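Local coordinates for glycosylation Associate Protein 2 (Streptococcus agalactiae serotype V, PDB 6OYC), which probably takes part, as a component of the accessory Sec system, in the glycosylation and secretion of bacterial surface adhesins, at residues Leu65-Gln68 with Thr69-Pro72; Gly499-Phe502 with Thr503-Arg507; Tyr506-Met509 with Leu510-Phe514. One frame throughout, in Å; residues are numbered along the deposited sequence.

Interaction 1 comes first along the chain, in the loop that leaves strand 62-65 of the N-terminal five-stranded parallel sheet. Interactions 2 and 3 are overlapping stretches of helix 495-514, the last helix of the chain, which packs against the eight-stranded mixed sheet of the alpha/beta-hydrolase-like part. Their centres are about 10 Å apart and they share Y506 and R507. Interaction 1 lies apart from both: its centre is about 42 Å from that of interaction 2 and 38 Å from that of interaction 3, with nearest atoms about 28 and 27 Å away. The contacts thus belong to two distinct sheet units, N-terminal and hydrolase-like, and do not touch across them.

Interaction 1 of 3, residues Leu65-Gln68 with Thr69-Pro72; sequences LTEQ and TYGP
The Y70 ring meets the chain just before it mainly through its hydroxyl end: T66 N lies at its edge, near the ring plane, while L65 CD2 and E67 O approach obliquely. L65 CD2 is 3.9 Å from Y70 CZ, and E67 O is 3.4 Å from Y70 CE1. The E67 side chain lies across the ring, with its carboxylate plane turned 74° from the ring plane. Y70 OH accepts a hydrogen bond from E67 N (3.1 Å, N-H...O angle 161°) and is also bonded to the carbonyl of V11, so the hydroxyl of this buried tyrosine is tied both to the loop after strand 62-65 and to the end of strand 6-11. E67 bends at chi2 (-57°), which brings OE2 back to T66 OG1. That hydroxyl donates over 2.9 Å to the anti side of E67 OE2, from somewhat out of the carboxylate plane; OE2 also receives E13 N. A water joins Q68 O (3.0 Å) to T69 OG1 (3.1 Å). The tyrosine thus links neighbouring strands at the C-terminal ends of a parallel sheet with strand order 2-1-3-4-5, a flavodoxin-like topology.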
ATOM      1  N   LEU B  65      11.848 -22.034   7.953  1.00 30.10           N
ATOM      2  CA  LEU B  65      12.240 -23.312   7.370  1.00 32.83           C
ATOM      3  C   LEU B  65      13.715 -23.218   6.999  1.00 31.28           C
ATOM      4  O   LEU B  65      14.092 -22.443   6.115  1.00 32.72           O
ATOM      5  CB  LEU B  65      11.363 -23.639   6.158  1.00 29.97           C
ATOM      6  CG  LEU B  65       9.861 -23.779   6.451  1.00 33.45           C
ATOM      7  CD1 LEU B  65       9.044 -24.058   5.171  1.00 31.43           C
ATOM      8  CD2 LEU B  65       9.613 -24.864   7.497  1.00 30.15           C
ATOM      9  N   THR B  66      14.556 -23.986   7.679  1.00 32.60           N
ATOM     10  CA  THR B  66      15.989 -23.849   7.460  1.00 35.49           C
ATOM     11  C   THR B  66      16.592 -24.943   6.586  1.00 40.33           C
ATOM     12  O   THR B  66      17.791 -24.874   6.311  1.00 45.08           O
ATOM     13  CB  THR B  66      16.741 -23.796   8.797  1.00 37.09           C
ATOM     14  OG1 THR B  66      16.464 -24.982   9.555  1.00 38.58           O
ATOM     15  CG2 THR B  66      16.337 -22.545   9.611  1.00 34.88           C
ATOM     16  N   GLU B  67      15.814 -25.931   6.133  1.00 33.12           N
ATOM     17  CA  GLU B  67      16.337 -27.024   5.316  1.00 38.12           C
ATOM     18  C   GLU B  67      15.874 -26.899   3.868  1.00 38.89           C
ATOM     19  O   GLU B  67      14.879 -26.235   3.556  1.00 36.33           O
ATOM     20  CB  GLU B  67      15.904 -28.395   5.855  1.00 37.44           C
ATOM     21  CG  GLU B  67      16.069 -28.562   7.342  1.00 36.97           C
ATOM     22  CD  GLU B  67      17.500 -28.318   7.781  1.00 44.56           C
ATOM     23  OE1 GLU B  67      18.420 -28.905   7.167  1.00 45.33           O
ATOM     24  OE2 GLU B  67      17.701 -27.531   8.736  1.00 44.43           O
ATOM     25  N   GLN B  68      16.606 -27.561   2.969  1.00 41.03           N
ATOM     26  CA  GLN B  68      16.235 -27.479   1.562  1.00 41.91           C
ATOM     27  C   GLN B  68      14.948 -28.241   1.276  1.00 37.70           C
ATOM     28  O   GLN B  68      14.068 -27.747   0.556  1.00 37.54           O
ATOM     29  CB  GLN B  68      17.355 -28.003   0.677  1.00 41.74           C
ATOM     30  CG  GLN B  68      16.879 -28.159  -0.745  1.00 45.16           C
ATOM     31  CD  GLN B  68      17.987 -28.033  -1.752  1.00 51.43           C
ATOM     32  OE1 GLN B  68      17.941 -27.173  -2.630  1.00 53.95           O
ATOM     33  NE2 GLN B  68      18.987 -28.896  -1.640  1.00 50.87           N
ATOM     34  N   THR B  69      14.816 -29.437   1.837  1.00 35.12           N
ATOM     35  CA  THR B  69      13.732 -30.343   1.495  1.00 40.42           C
ATOM     36  C   THR B  69      13.111 -30.919   2.758  1.00 35.82           C
ATOM     37  O   THR B  69      13.824 -31.319   3.682  1.00 36.29           O
ATOM     38  CB  THR B  69      14.262 -31.477   0.597  1.00 41.55           C
ATOM     39  OG1 THR B  69      14.926 -30.906  -0.545  1.00 39.64           O
ATOM     40  CG2 THR B  69      13.116 -32.400   0.152  1.00 33.84           C
ATOM     41  N   TYR B  70      11.785 -30.961   2.803  1.00 37.06           N
ATOM     42  CA  TYR B  70      11.091 -31.622   3.900  1.00 36.85           C
ATOM     43  C   TYR B  70      10.298 -32.806   3.362  1.00 40.45           C
ATOM     44  O   TYR B  70       9.959 -32.864   2.182  1.00 41.76           O
ATOM     45  CB  TYR B  70      10.149 -30.663   4.638  1.00 33.66           C
ATOM     46  CG  TYR B  70      10.892 -29.544   5.324  1.00 36.50           C
ATOM     47  CD1 TYR B  70      11.434 -28.508   4.585  1.00 33.51           C
ATOM     48  CD2 TYR B  70      11.067 -29.537   6.702  1.00 31.54           C
ATOM     49  CE1 TYR B  70      12.127 -27.495   5.191  1.00 36.22           C
ATOM     50  CE2 TYR B  70      11.765 -28.527   7.320  1.00 34.34           C
ATOM     51  CZ  TYR B  70      12.291 -27.507   6.554  1.00 33.26           C
ATOM     52  OH  TYR B  70      12.985 -26.493   7.132  1.00 32.89           O
ATOM     53  N   GLY B  71       9.998 -33.750   4.252  1.00 39.14           N
ATOM     54  CA  GLY B  71       9.095 -34.812   3.934  1.00 40.67           C
ATOM     55  C   GLY B  71       7.671 -34.317   3.785  1.00 40.92           C
ATOM     56  O   GLY B  71       7.376 -33.126   3.950  1.00 36.07           O
ATOM     57  N   PRO B  72       6.759 -35.245   3.481  1.00 41.82           N
ATOM     58  CA  PRO B  72       5.365 -34.841   3.207  1.00 39.36           C
ATOM     59  C   PRO B  72       4.673 -34.184   4.391  1.00 35.81           C
ATOM     60  O   PRO B  72       3.686 -33.474   4.188  1.00 35.73           O
ATOM     61  CB  PRO B  72       4.668 -36.163   2.824  1.00 39.06           C
ATOM     62  CG  PRO B  72       5.772 -37.193   2.673  1.00 36.92           C
ATOM     63  CD  PRO B  72       6.970 -36.705   3.418  1.00 37.36           C
TER
HETATM   64  O   HOH W   1      12.678 -29.109  -1.723  1.00 39.94           O

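Interaction 2 of 3, residues Gly499-Phe502 with Thr503-Arg507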
ATOM      1  N   GLY B 499     -22.192  -0.483   0.843  1.00 72.99           N
ATOM      2  CA  GLY B 499     -21.384  -1.633   1.216  1.00 67.73           C
ATOM      3  C   GLY B 499     -22.090  -2.947   0.948  1.00 66.64           C
ATOM      4  O   GLY B 499     -21.544  -3.826   0.276  1.00 66.55           O
ATOM      5  N   ALA B 500     -23.321  -3.088   1.454  1.00 69.02           N
ATOM      6  CA  ALA B 500     -24.090  -4.312   1.249  1.00 67.47           C
ATOM      7  C   ALA B 500     -24.257  -4.619  -0.230  1.00 63.55           C
ATOM      8  O   ALA B 500     -24.144  -5.773  -0.646  1.00 64.73           O
ATOM      9  CB  ALA B 500     -25.454  -4.196   1.931  1.00 69.21           C
ATOM     10  N   TRP B 501     -24.513  -3.596  -1.041  1.00 63.90           N
ATOM     11  CA  TRP B 501     -24.637  -3.809  -2.477  1.00 63.73           C
ATOM     12  C   TRP B 501     -23.329  -4.316  -3.067  1.00 66.53           C
ATOM     13  O   TRP B 501     -23.312  -5.295  -3.825  1.00 67.55           O
ATOM     14  CB  TRP B 501     -25.062  -2.512  -3.165  1.00 64.89           C
ATOM     15  CG  TRP B 501     -25.051  -2.636  -4.657  1.00 67.73           C
ATOM     16  CD1 TRP B 501     -26.064  -3.093  -5.444  1.00 69.21           C
ATOM     17  CD2 TRP B 501     -23.963  -2.328  -5.541  1.00 68.07           C
ATOM     18  NE1 TRP B 501     -25.684  -3.078  -6.763  1.00 70.47           N
ATOM     19  CE2 TRP B 501     -24.399  -2.614  -6.852  1.00 68.95           C
ATOM     20  CE3 TRP B 501     -22.669  -1.834  -5.354  1.00 64.31           C
ATOM     21  CZ2 TRP B 501     -23.586  -2.419  -7.971  1.00 64.52           C
ATOM     22  CZ3 TRP B 501     -21.864  -1.642  -6.469  1.00 63.39           C
ATOM     23  CH2 TRP B 501     -22.324  -1.937  -7.758  1.00 61.32           C
ATOM     24  N   PHE B 502     -22.221  -3.644  -2.735  1.00 66.37           N
ATOM     25  CA  PHE B 502     -20.912  -4.010  -3.269  1.00 64.36           C
ATOM     26  C   PHE B 502     -20.561  -5.450  -2.922  1.00 60.82           C
ATOM     27  O   PHE B 502     -20.159  -6.230  -3.794  1.00 59.30           O
ATOM     28  CB  PHE B 502     -19.856  -3.043  -2.726  1.00 60.58           C
ATOM     29  CG  PHE B 502     -18.457  -3.278  -3.251  1.00 56.04           C
ATOM     30  CD1 PHE B 502     -18.017  -2.638  -4.407  1.00 54.81           C
ATOM     31  CD2 PHE B 502     -17.565  -4.089  -2.558  1.00 54.45           C
ATOM     32  CE1 PHE B 502     -16.718  -2.830  -4.883  1.00 51.93           C
ATOM     33  CE2 PHE B 502     -16.268  -4.286  -3.022  1.00 51.58           C
ATOM     34  CZ  PHE B 502     -15.844  -3.658  -4.185  1.00 52.26           C
ATOM     35  N   THR B 503     -20.713  -5.823  -1.652  1.00 59.85           N
ATOM     36  CA  THR B 503     -20.384  -7.189  -1.270  1.00 62.52           C
ATOM     37  C   THR B 503     -21.389  -8.187  -1.839  1.00 69.22           C
ATOM     38  O   THR B 503     -21.010  -9.316  -2.177  1.00 67.97           O
ATOM     39  CB  THR B 503     -20.299  -7.319   0.255  1.00 63.47           C
ATOM     40  OG1 THR B 503     -20.135  -8.701   0.597  1.00 75.88           O
ATOM     41  CG2 THR B 503     -21.553  -6.803   0.930  1.00 59.88           C
ATOM     42  N   SER B 504     -22.662  -7.791  -1.964  1.00 68.01           N
ATOM     43  CA  SER B 504     -23.661  -8.667  -2.570  1.00 69.61           C
ATOM     44  C   SER B 504     -23.374  -8.876  -4.050  1.00 70.79           C
ATOM     45  O   SER B 504     -23.428 -10.005  -4.554  1.00 70.96           O
ATOM     46  CB  SER B 504     -25.066  -8.089  -2.375  1.00 71.42           C
ATOM     47  OG  SER B 504     -25.949  -8.520  -3.399  1.00 77.08           O
ATOM     48  N   GLN B 505     -23.071  -7.790  -4.764  1.00 63.63           N
ATOM     49  CA  GLN B 505     -22.717  -7.916  -6.170  1.00 64.95           C
ATOM     50  C   GLN B 505     -21.513  -8.826  -6.361  1.00 67.87           C
ATOM     51  O   GLN B 505     -21.432  -9.553  -7.356  1.00 65.86           O
ATOM     52  CB  GLN B 505     -22.451  -6.535  -6.755  1.00 67.82           C
ATOM     53  CG  GLN B 505     -22.975  -6.361  -8.154  1.00 72.01           C
ATOM     54  CD  GLN B 505     -24.466  -6.584  -8.257  1.00 75.99           C
ATOM     55  OE1 GLN B 505     -25.213  -6.342  -7.305  1.00 79.17           O
ATOM     56  NE2 GLN B 505     -24.911  -7.047  -9.419  1.00 75.81           N
ATOM     57  N   TYR B 506     -20.580  -8.816  -5.406  1.00 66.17           N
ATOM     58  CA  TYR B 506     -19.437  -9.719  -5.476  1.00 65.83           C
ATOM     59  C   TYR B 506     -19.861 -11.172  -5.266  1.00 66.94           C
ATOM     60  O   TYR B 506     -19.491 -12.054  -6.052  1.00 63.13           O
ATOM     61  CB  TYR B 506     -18.383  -9.312  -4.440  1.00 64.02           C
ATOM     62  CG  TYR B 506     -17.128  -8.694  -5.022  1.00 60.22           C
ATOM     63  CD1 TYR B 506     -16.215  -9.463  -5.728  1.00 57.45           C
ATOM     64  CD2 TYR B 506     -16.850  -7.340  -4.851  1.00 59.34           C
ATOM     65  CE1 TYR B 506     -15.059  -8.901  -6.260  1.00 57.98           C
ATOM     66  CE2 TYR B 506     -15.691  -6.764  -5.382  1.00 55.37           C
ATOM     67  CZ  TYR B 506     -14.799  -7.552  -6.080  1.00 55.34           C
ATOM     68  OH  TYR B 506     -13.647  -7.008  -6.613  1.00 50.12           O
ATOM     69  N   ARG B 507     -20.619 -11.444  -4.196  1.00 66.03           N
ATOM     70  CA  ARG B 507     -20.918 -12.829  -3.839  1.00 70.75           C
ATOM     71  C   ARG B 507     -21.810 -13.488  -4.882  1.00 72.53           C
ATOM     72  O   ARG B 507     -21.597 -14.653  -5.244  1.00 69.40           O
ATOM     73  CB  ARG B 507     -21.565 -12.898  -2.453  1.00 74.45           C
ATOM     74  CG  ARG B 507     -20.605 -13.287  -1.327  1.00 79.36           C
ATOM     75  CD  ARG B 507     -19.877 -14.614  -1.616  1.00 86.04           C
ATOM     76  NE  ARG B 507     -19.170 -15.116  -0.436  1.00 86.30           N
ATOM     77  CZ  ARG B 507     -18.330 -16.144  -0.439  1.00 77.86           C
ATOM     78  NH1 ARG B 507     -18.076 -16.797  -1.564  1.00 76.93           N
ATOM     79  NH2 ARG B 507     -17.740 -16.520   0.690  1.00 72.01           N
TER
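Y506 reaches back one helical turn to F502, and its atoms can be followed outward in order. CB lies 3.6 Å from F502 O, the carbonyl that accepts the Y506 N-H, and CG is still near that oxygen. Chi1 of -109°, off the staggered positions, swings the ring alongside the phenylalanine. Further out, Y506 CD2 sits over a face of the F502 ring, and Y506 CE2 meets both CE2 and CZ of F502, coming within 3.3 Å of F502 CZ, a tight carbon-carbon approach. The ring centroids are 5.1 Å apart and the planes 63° from each other: an offset edge-to-face pair in which the tyrosine supplies the edge. At the tip, Y506 OH is hydrogen-bonded to S368 OG on strand 365-370. F502 touches the same strand at S368 and L370, which places this face of helix 495-514 against the central sheet of an alpha/beta-hydrolase fold. The strand leads into a GxSxG sequence consistent with a nucleophile elbow, and F502 reaches that turn. W501 and Q505 take a neighbouring face, packing on strand 452-458 through A454. Q505 CG stands 3.9 Å above the indole plane, offset toward its rim, and the amide lies 19° from parallel to the indole. W501 NE1 and Q505 OE1 are 3.3 Å apart, but the angle is too poor for a hydrogen bond. T503, whose side chain also touches M319, has OG1 anti to N, which puts CG2 between N and the carbonyl carbon. From there CG2 meets two carbonyls of the preceding turn, lying 3.0 Å from G499 O and 3.2 Å from A500 O.

Interaction 3 of 3, residues Tyr506-Met509 with Leu510-Phe514; sequences YRRM and LSNDF
M509 and F514 run alongside each other in the same direction near the C-terminal end of helix 495-514, the last helix of the alpha/beta-hydrolase-like fold. M509 starts out with CG opposite its backbone N (chi1 -169°), then bends at chi2 and chi3, turning the methyl to the edge of the phenylalanine ring, where CE is 3.8 Å from F514 CE2. M509 also packs on I366 of strand 365-370 and A388 of strand 388-392, while L510 and F514 both touch P296, which seats this turn against the mixed sheet. D513 lies across the same methionine, its OD2 3.4 Å from M509 CG. That oxygen is hydrogen-bonded to H387 NE2, and the H387 ring also makes an edge-to-face pair with F514; one histidine just before strand 388-392 thus engages both residues. R508 and N512 are set differently: the amide plane is 84° from that of the guanidinium, with ND2 over one guanidinium face. N512 ND2 and R508 NH1 are 3.1 Å apart, yet both are donors, so the pair is no hydrogen bond. R507, whose NE forms a salt bridge with E518, only skirts L510, with NH1 4.2 Å from L510 CD1. L510 packs onto the preceding turn, its N donating to Y506 O at 2.9 Å with an N-H...O angle of 169°, and its CG standing 3.3 Å from that same Y506 O.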
ATOM      1  N   TYR B 506     -20.580  -8.816  -5.406  1.00 66.17           N
ATOM      2  CA  TYR B 506     -19.437  -9.719  -5.476  1.00 65.83           C
ATOM      3  C   TYR B 506     -19.861 -11.172  -5.266  1.00 66.94           C
ATOM      4  O   TYR B 506     -19.491 -12.054  -6.052  1.00 63.13           O
ATOM      5  CB  TYR B 506     -18.383  -9.312  -4.440  1.00 64.02           C
ATOM      6  CG  TYR B 506     -17.128  -8.694  -5.022  1.00 60.22           C
ATOM      7  CD1 TYR B 506     -16.215  -9.463  -5.728  1.00 57.45           C
ATOM      8  CD2 TYR B 506     -16.850  -7.340  -4.851  1.00 59.34           C
ATOM      9  CE1 TYR B 506     -15.059  -8.901  -6.260  1.00 57.98           C
ATOM     10  CE2 TYR B 506     -15.691  -6.764  -5.382  1.00 55.37           C
ATOM     11  CZ  TYR B 506     -14.799  -7.552  -6.080  1.00 55.34           C
ATOM     12  OH  TYR B 506     -13.647  -7.008  -6.613  1.00 50.12           O
ATOM     13  N   ARG B 507     -20.619 -11.444  -4.196  1.00 66.03           N
ATOM     14  CA  ARG B 507     -20.918 -12.829  -3.839  1.00 70.75           C
ATOM     15  C   ARG B 507     -21.810 -13.488  -4.882  1.00 72.53           C
ATOM     16  O   ARG B 507     -21.597 -14.653  -5.244  1.00 69.40           O
ATOM     17  CB  ARG B 507     -21.565 -12.898  -2.453  1.00 74.45           C
ATOM     18  CG  ARG B 507     -20.605 -13.287  -1.327  1.00 79.36           C
ATOM     19  CD  ARG B 507     -19.877 -14.614  -1.616  1.00 86.04           C
ATOM     20  NE  ARG B 507     -19.170 -15.116  -0.436  1.00 86.30           N
ATOM     21  CZ  ARG B 507     -18.330 -16.144  -0.439  1.00 77.86           C
ATOM     22  NH1 ARG B 507     -18.076 -16.797  -1.564  1.00 76.93           N
ATOM     23  NH2 ARG B 507     -17.740 -16.520   0.690  1.00 72.01           N
ATOM     24  N   ARG B 508     -22.801 -12.751  -5.391  1.00 72.97           N
ATOM     25  CA  ARG B 508     -23.667 -13.292  -6.432  1.00 73.33           C
ATOM     26  C   ARG B 508     -22.916 -13.510  -7.737  1.00 69.93           C
ATOM     27  O   ARG B 508     -23.309 -14.369  -8.533  1.00 71.72           O
ATOM     28  CB  ARG B 508     -24.863 -12.365  -6.657  1.00 76.34           C
ATOM     29  CG  ARG B 508     -24.690 -11.413  -7.832  1.00 80.02           C
ATOM     30  CD  ARG B 508     -26.016 -10.856  -8.321  1.00 88.41           C
ATOM     31  NE  ARG B 508     -25.945 -10.432  -9.721  1.00 99.93           N
ATOM     32  CZ  ARG B 508     -26.580 -11.044 -10.717  1.00 95.97           C
ATOM     33  NH1 ARG B 508     -27.341 -12.106 -10.467  1.00 94.11           N
ATOM     34  NH2 ARG B 508     -26.458 -10.596 -11.961  1.00 94.13           N
ATOM     35  N   MET B 509     -21.837 -12.778  -7.970  1.00 67.60           N
ATOM     36  CA  MET B 509     -21.095 -12.986  -9.204  1.00 67.82           C
ATOM     37  C   MET B 509     -20.072 -14.113  -9.086  1.00 68.69           C
ATOM     38  O   MET B 509     -19.852 -14.848 -10.054  1.00 65.79           O
ATOM     39  CB  MET B 509     -20.408 -11.695  -9.619  1.00 66.18           C
ATOM     40  CG  MET B 509     -19.840 -11.775 -11.009  1.00 72.26           C
ATOM     41  SD  MET B 509     -18.387 -10.753 -11.094  1.00 84.28           S
ATOM     42  CE  MET B 509     -17.226 -11.915 -10.384  1.00 69.30           C
ATOM     43  N   LEU B 510     -19.424 -14.249  -7.924  1.00 70.11           N
ATOM     44  CA  LEU B 510     -18.569 -15.409  -7.701  1.00 67.18           C
ATOM     45  C   LEU B 510     -19.353 -16.708  -7.883  1.00 65.20           C
ATOM     46  O   LEU B 510     -18.804 -17.704  -8.368  1.00 65.24           O
ATOM     47  CB  LEU B 510     -17.941 -15.338  -6.303  1.00 66.34           C
ATOM     48  CG  LEU B 510     -16.992 -14.175  -5.967  1.00 64.67           C
ATOM     49  CD1 LEU B 510     -16.602 -14.235  -4.514  1.00 60.14           C
ATOM     50  CD2 LEU B 510     -15.748 -14.168  -6.837  1.00 57.73           C
ATOM     51  N   SER B 511     -20.641 -16.705  -7.535  1.00 63.31           N
ATOM     52  CA  SER B 511     -21.460 -17.899  -7.719  1.00 67.69           C
ATOM     53  C   SER B 511     -21.810 -18.114  -9.184  1.00 65.44           C
ATOM     54  O   SER B 511     -21.613 -19.208  -9.725  1.00 61.76           O
ATOM     55  CB  SER B 511     -22.731 -17.800  -6.887  1.00 66.64           C
ATOM     56  OG  SER B 511     -23.392 -19.048  -6.878  1.00 73.08           O
ATOM     57  N   ASN B 512     -22.318 -17.070  -9.844  1.00 62.60           N
ATOM     58  CA  ASN B 512     -22.830 -17.214 -11.202  1.00 60.22           C
ATOM     59  C   ASN B 512     -21.735 -17.589 -12.191  1.00 62.50           C
ATOM     60  O   ASN B 512     -21.957 -18.412 -13.087  1.00 63.09           O
ATOM     61  CB  ASN B 512     -23.503 -15.912 -11.646  1.00 63.82           C
ATOM     62  CG  ASN B 512     -24.814 -15.658 -10.942  1.00 60.26           C
ATOM     63  OD1 ASN B 512     -25.376 -16.545 -10.299  1.00 61.02           O
ATOM     64  ND2 ASN B 512     -25.311 -14.438 -11.057  1.00 64.68           N
ATOM     65  N   ASP B 513     -20.552 -16.981 -12.068  1.00 58.61           N
ATOM     66  CA  ASP B 513     -19.561 -17.039 -13.135  1.00 57.24           C
ATOM     67  C   ASP B 513     -18.329 -17.866 -12.802  1.00 54.39           C
ATOM     68  O   ASP B 513     -17.519 -18.113 -13.701  1.00 59.97           O
ATOM     69  CB  ASP B 513     -19.107 -15.622 -13.535  1.00 61.35           C
ATOM     70  CG  ASP B 513     -20.277 -14.671 -13.815  1.00 65.74           C
ATOM     71  OD1 ASP B 513     -21.433 -15.129 -13.844  1.00 68.08           O
ATOM     72  OD2 ASP B 513     -20.039 -13.456 -13.997  1.00 64.87           O
ATOM     73  N   PHE B 514     -18.155 -18.301 -11.550  1.00 57.34           N
ATOM     74  CA  PHE B 514     -16.953 -19.043 -11.187  1.00 58.14           C
ATOM     75  C   PHE B 514     -17.252 -20.210 -10.256  1.00 58.71           C
ATOM     76  O   PHE B 514     -16.314 -20.877  -9.794  1.00 57.32           O
ATOM     77  CB  PHE B 514     -15.911 -18.084 -10.568  1.00 58.62           C
ATOM     78  CG  PHE B 514     -15.489 -16.986 -11.514  1.00 51.67           C
ATOM     79  CD1 PHE B 514     -14.499 -17.212 -12.458  1.00 53.71           C
ATOM     80  CD2 PHE B 514     -16.128 -15.758 -11.503  1.00 48.66           C
ATOM     81  CE1 PHE B 514     -14.134 -16.225 -13.347  1.00 54.65           C
ATOM     82  CE2 PHE B 514     -15.770 -14.765 -12.396  1.00 49.85           C
ATOM     83  CZ  PHE B 514     -14.778 -14.992 -13.314  1.00 52.64           C
TER